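Local coordinates for lactaldehyde dehydrogenase (Escherichia coli, PDB 2IMP), which oxidises L-lactaldehyde irreversibly to L-lactate with NAD(+), and also oxidises glycolaldehyde, as a homotetrameric member of the aldehyde dehydrogenase family, at residues I112-M115 and A116-A119; V105-T108 and A109-D113. All coordinates share one frame; numbering follows the deposited sequence.

Contact 1: residues I112-M115 and A116-A119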
ATOM      1  N   ILE A 112      -2.976 -23.138   0.092  1.00  8.59           N
ATOM      2  CA  ILE A 112      -4.316 -22.847   0.594  1.00  8.80           C
ATOM      3  C   ILE A 112      -4.258 -22.138   1.966  1.00  8.83           C
ATOM      4  O   ILE A 112      -4.936 -21.141   2.183  1.00  8.16           O
ATOM      5  CB  ILE A 112      -5.167 -24.145   0.703  1.00  6.52           C
ATOM      6  CG1 ILE A 112      -5.412 -24.717  -0.704  1.00  9.38           C
ATOM      7  CG2 ILE A 112      -6.484 -23.856   1.420  1.00  7.17           C
ATOM      8  CD1 ILE A 112      -6.218 -26.017  -0.749  1.00  9.38           C
ATOM      9  N   ASP A 113      -3.444 -22.670   2.874  1.00  9.93           N
ATOM     10  CA  ASP A 113      -3.270 -22.049   4.179  1.00 12.04           C
ATOM     11  C   ASP A 113      -2.747 -20.605   4.036  1.00 11.11           C
ATOM     12  O   ASP A 113      -3.231 -19.691   4.699  1.00 12.05           O
ATOM     13  CB  ASP A 113      -2.286 -22.847   5.044  1.00 10.54           C
ATOM     14  CG  ASP A 113      -2.909 -24.098   5.646  1.00 15.30           C
ATOM     15  OD1 ASP A 113      -4.152 -24.158   5.768  1.00 14.04           O
ATOM     16  OD2 ASP A 113      -2.146 -25.017   6.017  1.00 16.03           O
ATOM     17  N   TYR A 114      -1.745 -20.437   3.174  1.00 10.69           N
ATOM     18  CA  TYR A 114      -1.187 -19.117   2.911  1.00 11.55           C
ATOM     19  C   TYR A 114      -2.279 -18.133   2.443  1.00 10.58           C
ATOM     20  O   TYR A 114      -2.400 -17.026   2.973  1.00 12.15           O
ATOM     21  CB  TYR A 114      -0.075 -19.204   1.854  1.00 10.03           C
ATOM     22  CG  TYR A 114       0.295 -17.867   1.246  1.00 11.39           C
ATOM     23  CD1 TYR A 114       1.070 -16.939   1.945  1.00 12.65           C
ATOM     24  CD2 TYR A 114      -0.197 -17.502  -0.003  1.00 10.48           C
ATOM     25  CE1 TYR A 114       1.335 -15.670   1.406  1.00 12.45           C
ATOM     26  CE2 TYR A 114       0.054 -16.248  -0.545  1.00 13.98           C
ATOM     27  CZ  TYR A 114       0.815 -15.338   0.160  1.00 13.95           C
ATOM     28  OH  TYR A 114       1.015 -14.093  -0.382  1.00 15.13           O
ATOM     29  N   MET A 115      -3.074 -18.558   1.464  1.00 10.02           N
ATOM     30  CA  MET A 115      -4.161 -17.722   0.967  1.00 10.16           C
ATOM     31  C   MET A 115      -5.220 -17.393   2.041  1.00  9.85           C
ATOM     32  O   MET A 115      -5.710 -16.266   2.117  1.00  9.68           O
ATOM     33  CB  MET A 115      -4.833 -18.389  -0.235  1.00 12.16           C
ATOM     34  CG  MET A 115      -4.056 -18.229  -1.538  1.00 11.33           C
ATOM     35  SD  MET A 115      -3.977 -16.496  -2.086  1.00 15.19           S
ATOM     36  CE  MET A 115      -2.641 -16.561  -3.247  1.00 15.75           C
ATOM     37  N   ALA A 116      -5.553 -18.378   2.876  1.00  8.36           N
ATOM     38  CA  ALA A 116      -6.526 -18.155   3.939  1.00  9.36           C
ATOM     39  C   ALA A 116      -6.092 -17.014   4.892  1.00  9.87           C
ATOM     40  O   ALA A 116      -6.922 -16.354   5.510  1.00 10.70           O
ATOM     41  CB  ALA A 116      -6.742 -19.448   4.742  1.00  9.55           C
ATOM     42  N   GLU A 117      -4.782 -16.808   4.975  1.00 10.09           N
ATOM     43  CA  GLU A 117      -4.213 -15.773   5.826  1.00 11.70           C
ATOM     44  C   GLU A 117      -4.522 -14.334   5.350  1.00 10.34           C
ATOM     45  O   GLU A 117      -4.290 -13.375   6.081  1.00  9.39           O
ATOM     46  CB  GLU A 117      -2.693 -15.964   5.937  1.00 10.68           C
ATOM     47  CG  GLU A 117      -2.301 -17.353   6.410  1.00 11.01           C
ATOM     48  CD  GLU A 117      -0.802 -17.571   6.443  1.00 12.41           C
ATOM     49  OE1 GLU A 117      -0.074 -16.939   5.648  1.00 12.18           O
ATOM     50  OE2 GLU A 117      -0.348 -18.396   7.258  1.00 13.75           O
ATOM     51  N   TRP A 118      -5.029 -14.206   4.126  1.00 10.62           N
ATOM     52  CA  TRP A 118      -5.389 -12.892   3.596  1.00  9.52           C
ATOM     53  C   TRP A 118      -6.712 -12.345   4.166  1.00  8.88           C
ATOM     54  O   TRP A 118      -7.006 -11.158   4.031  1.00  8.66           O
ATOM     55  CB  TRP A 118      -5.490 -12.930   2.060  1.00  8.93           C
ATOM     56  CG  TRP A 118      -4.158 -12.832   1.363  1.00  8.92           C
ATOM     57  CD1 TRP A 118      -3.589 -13.770   0.547  1.00  9.78           C
ATOM     58  CD2 TRP A 118      -3.215 -11.750   1.451  1.00  9.56           C
ATOM     59  NE1 TRP A 118      -2.349 -13.341   0.126  1.00 12.07           N
ATOM     60  CE2 TRP A 118      -2.095 -12.107   0.666  1.00  9.66           C
ATOM     61  CE3 TRP A 118      -3.210 -10.518   2.119  1.00 10.02           C
ATOM     62  CZ2 TRP A 118      -0.975 -11.275   0.528  1.00  9.42           C
ATOM     63  CZ3 TRP A 118      -2.088  -9.683   1.982  1.00 11.06           C
ATOM     64  CH2 TRP A 118      -0.989 -10.071   1.190  1.00  8.51           C
ATOM     65  N   ALA A 119      -7.477 -13.222   4.814  1.00  9.51           N
ATOM     66  CA  ALA A 119      -8.783 -12.873   5.373  1.00  9.74           C
ATOM     67  C   ALA A 119      -8.922 -11.461   5.997  1.00 12.14           C
ATOM     68  O   ALA A 119      -9.765 -10.672   5.570  1.00 13.74           O
ATOM     69  CB  ALA A 119      -9.211 -13.930   6.398  1.00  8.77           C
TER
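This is a local contact at the C-terminal end of helix 98-116, where Tyr114 and Met115 meet Trp118 as the chain leaves the helix. The change in backbone bonding marks the spot: Ala116 N still reaches back four residues to Ile112 O (2.9 Å), whereas Trp118 N reaches back only three, to Met115 O (3.0 Å). Between them Glu117 N is shared, bonding to Tyr114 O at 3.1 Å and weakly to Asp113 O. Tyr114 has CG anti to its own N (chi1 164°), which lays its ring beside Trp118, both side chains running the same way. The five-membered ring of Trp118 turns its edge to the Tyr114 face in an offset edge-to-face pair, with centroids 5.3 Å apart and planes at 81°. Met115, bent at chi2, brings SD to 3.8 Å from Trp118 CD1, at the indole edge, a Met-aromatic contact. The extended Glu117 chain runs back beside the preceding turn, CG lying 3.0 Å from Asp113 O, and its carboxylate forms salt bridges with Arg121 and Arg73 of the second subunit. That Arg121 also makes a cation-pi contact with Trp118. The switch from a four-residue to three-residue backbone bonds, with a type I beta turn from Ala116 to Ala119, is what is expected near a helix C-terminus, here built into a subunit interface.

Contact 2: residues V105-T108 and A109-D113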
ATOM      1  N   VAL A 105       1.371 -31.978  -3.938  1.00 14.26           N
ATOM      2  CA  VAL A 105       0.324 -32.125  -2.931  1.00 13.26           C
ATOM      3  C   VAL A 105       0.608 -31.323  -1.638  1.00 13.50           C
ATOM      4  O   VAL A 105      -0.247 -30.584  -1.152  1.00 10.35           O
ATOM      5  CB  VAL A 105       0.099 -33.614  -2.574  1.00 14.54           C
ATOM      6  CG1 VAL A 105      -0.891 -33.737  -1.404  1.00 11.66           C
ATOM      7  CG2 VAL A 105      -0.443 -34.360  -3.797  1.00 13.96           C
ATOM      8  N   ALA A 106       1.815 -31.479  -1.098  1.00 14.96           N
ATOM      9  CA  ALA A 106       2.190 -30.737   0.096  1.00 13.71           C
ATOM     10  C   ALA A 106       2.160 -29.205  -0.149  1.00 13.94           C
ATOM     11  O   ALA A 106       1.674 -28.442   0.682  1.00 12.09           O
ATOM     12  CB  ALA A 106       3.571 -31.168   0.558  1.00 15.30           C
ATOM     13  N   PHE A 107       2.673 -28.787  -1.304  1.00 13.54           N
ATOM     14  CA  PHE A 107       2.682 -27.373  -1.673  1.00 14.10           C
ATOM     15  C   PHE A 107       1.254 -26.800  -1.808  1.00 14.62           C
ATOM     16  O   PHE A 107       0.983 -25.676  -1.386  1.00 14.16           O
ATOM     17  CB  PHE A 107       3.430 -27.176  -2.998  1.00 16.36           C
ATOM     18  CG  PHE A 107       3.566 -25.732  -3.416  1.00 17.70           C
ATOM     19  CD1 PHE A 107       4.417 -24.872  -2.730  1.00 19.47           C
ATOM     20  CD2 PHE A 107       2.850 -25.237  -4.504  1.00 18.57           C
ATOM     21  CE1 PHE A 107       4.548 -23.528  -3.122  1.00 21.60           C
ATOM     22  CE2 PHE A 107       2.974 -23.894  -4.903  1.00 18.27           C
ATOM     23  CZ  PHE A 107       3.822 -23.046  -4.216  1.00 17.90           C
ATOM     24  N   THR A 108       0.361 -27.591  -2.404  1.00 12.86           N
ATOM     25  CA  THR A 108      -1.022 -27.184  -2.569  1.00 13.09           C
ATOM     26  C   THR A 108      -1.702 -26.880  -1.212  1.00 12.91           C
ATOM     27  O   THR A 108      -2.417 -25.885  -1.069  1.00 13.15           O
ATOM     28  CB  THR A 108      -1.820 -28.272  -3.328  1.00 13.06           C
ATOM     29  OG1 THR A 108      -1.277 -28.413  -4.642  1.00 14.16           O
ATOM     30  CG2 THR A 108      -3.287 -27.892  -3.447  1.00 10.80           C
ATOM     31  N   ALA A 109      -1.454 -27.745  -0.231  1.00 12.54           N
ATOM     32  CA  ALA A 109      -1.995 -27.549   1.104  1.00 12.04           C
ATOM     33  C   ALA A 109      -1.417 -26.279   1.753  1.00 11.18           C
ATOM     34  O   ALA A 109      -2.148 -25.494   2.353  1.00 12.02           O
ATOM     35  CB  ALA A 109      -1.696 -28.767   1.985  1.00 10.25           C
ATOM     36  N   ASP A 110      -0.104 -26.095   1.632  1.00 10.85           N
ATOM     37  CA  ASP A 110       0.520 -24.896   2.179  1.00 13.03           C
ATOM     38  C   ASP A 110       0.009 -23.622   1.471  1.00 11.00           C
ATOM     39  O   ASP A 110      -0.207 -22.590   2.101  1.00 12.88           O
ATOM     40  CB  ASP A 110       2.047 -24.962   2.056  1.00 13.87           C
ATOM     41  CG  ASP A 110       2.655 -26.080   2.882  1.00 15.34           C
ATOM     42  OD1 ASP A 110       2.062 -26.467   3.910  1.00 14.13           O
ATOM     43  OD2 ASP A 110       3.740 -26.563   2.507  1.00 18.21           O
ATOM     44  N   TYR A 111      -0.192 -23.726   0.162  1.00 10.76           N
ATOM     45  CA  TYR A 111      -0.704 -22.603  -0.615  1.00  9.83           C
ATOM     46  C   TYR A 111      -2.098 -22.161  -0.126  1.00  9.66           C
ATOM     47  O   TYR A 111      -2.358 -20.972   0.052  1.00  8.39           O
ATOM     48  CB  TYR A 111      -0.758 -22.983  -2.095  1.00  9.26           C
ATOM     49  CG  TYR A 111      -1.090 -21.842  -3.029  1.00 10.46           C
ATOM     50  CD1 TYR A 111      -2.408 -21.468  -3.261  1.00 10.19           C
ATOM     51  CD2 TYR A 111      -0.080 -21.163  -3.713  1.00 11.31           C
ATOM     52  CE1 TYR A 111      -2.720 -20.450  -4.156  1.00 11.94           C
ATOM     53  CE2 TYR A 111      -0.382 -20.144  -4.611  1.00 12.26           C
ATOM     54  CZ  TYR A 111      -1.704 -19.796  -4.830  1.00 10.62           C
ATOM     55  OH  TYR A 111      -2.010 -18.813  -5.735  1.00 11.43           O
ATOM     56  N   ILE A 112      -2.976 -23.138   0.092  1.00  8.59           N
ATOM     57  CA  ILE A 112      -4.316 -22.847   0.594  1.00  8.80           C
ATOM     58  C   ILE A 112      -4.258 -22.138   1.966  1.00  8.83           C
ATOM     59  O   ILE A 112      -4.936 -21.141   2.183  1.00  8.16           O
ATOM     60  CB  ILE A 112      -5.167 -24.145   0.703  1.00  6.52           C
ATOM     61  CG1 ILE A 112      -5.412 -24.717  -0.704  1.00  9.38           C
ATOM     62  CG2 ILE A 112      -6.484 -23.856   1.420  1.00  7.17           C
ATOM     63  CD1 ILE A 112      -6.218 -26.017  -0.749  1.00  9.38           C
ATOM     64  N   ASP A 113      -3.444 -22.670   2.874  1.00  9.93           N
ATOM     65  CA  ASP A 113      -3.270 -22.049   4.179  1.00 12.04           C
ATOM     66  C   ASP A 113      -2.747 -20.605   4.036  1.00 11.11           C
ATOM     67  O   ASP A 113      -3.231 -19.691   4.699  1.00 12.05           O
ATOM     68  CB  ASP A 113      -2.286 -22.847   5.044  1.00 10.54           C
ATOM     69  CG  ASP A 113      -2.909 -24.098   5.646  1.00 15.30           C
ATOM     70  OD1 ASP A 113      -4.152 -24.158   5.768  1.00 14.04           O
ATOM     71  OD2 ASP A 113      -2.146 -25.017   6.017  1.00 16.03           O
TER
HETATM   72  O   HOH W   1       1.671 -29.482   3.374  1.00 23.76           O
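Phe107 overlaps Tyr111 one turn further along helix 98-116, its CE2 4.3 Å from Tyr111 CD2. This is i to i+4 packing within a regular alpha helix, as the backbone shows: Tyr111 N bonds to Phe107 O at 2.8 Å, and Ala109, Asp110 and Ile112 likewise bond to the carbonyls four residues earlier. Both aromatic side chains hold CG anti to the backbone N (chi1 -176° in Phe107, -172° in Tyr111), which sends the two rings off the same flank of the helix. There they meet Phe157 of helix 155-168, edge-to-face in the case of Tyr111, whose hydroxyl is hydrogen-bonded to Asp461. Tyr111 also touches Arg161, a lactate-binding residue, consistent with an aromatic flank bordering the lactate site, the Phe107 side chain being about 8 Å from the bound lactic acid. On the buried side, Ile112 folds CG1 back to 3.2 Å from Thr108 O, while Thr108 OG1 is hydrogen-bonded to Glu104 O. Asp110 lies at a more open edge, its OD1 in a salt bridge with Arg80. A leucine in place of Asp110 would probably leave Arg80 without this carboxylate mate and the water that links it to the backbone without one of its acceptors. That water donates to both Asp110 OD1 (3.1 Å) and Ala106 O (2.9 Å), and the same Ala106 O also accepts the backbone N of Asp110.

Overall arrangement
Followed from the N terminus, the chain passes first through contact 2 (105-113) and then contact 1 (112-119), whose centres lie 10 Å apart. Neither closes a long loop: each joins adjoining segments, and the two overlap at Ile112 and Asp113 without nesting or crossing. Helices 65-81 and 155-168 border both: Ile79 and Ala160 take up the shared Ile112, and Arg80 forms salt bridges with both Asp113 and Asp110. Contact 2 also packs on helix 83-94 through Val105, and no other chain touches it. Contact 1 adds helix 462-467 and the second subunit, and the chain goes on to strand 123-127, so helix 98-116 and the following loop lead from near the lactate site to a tetramer interface.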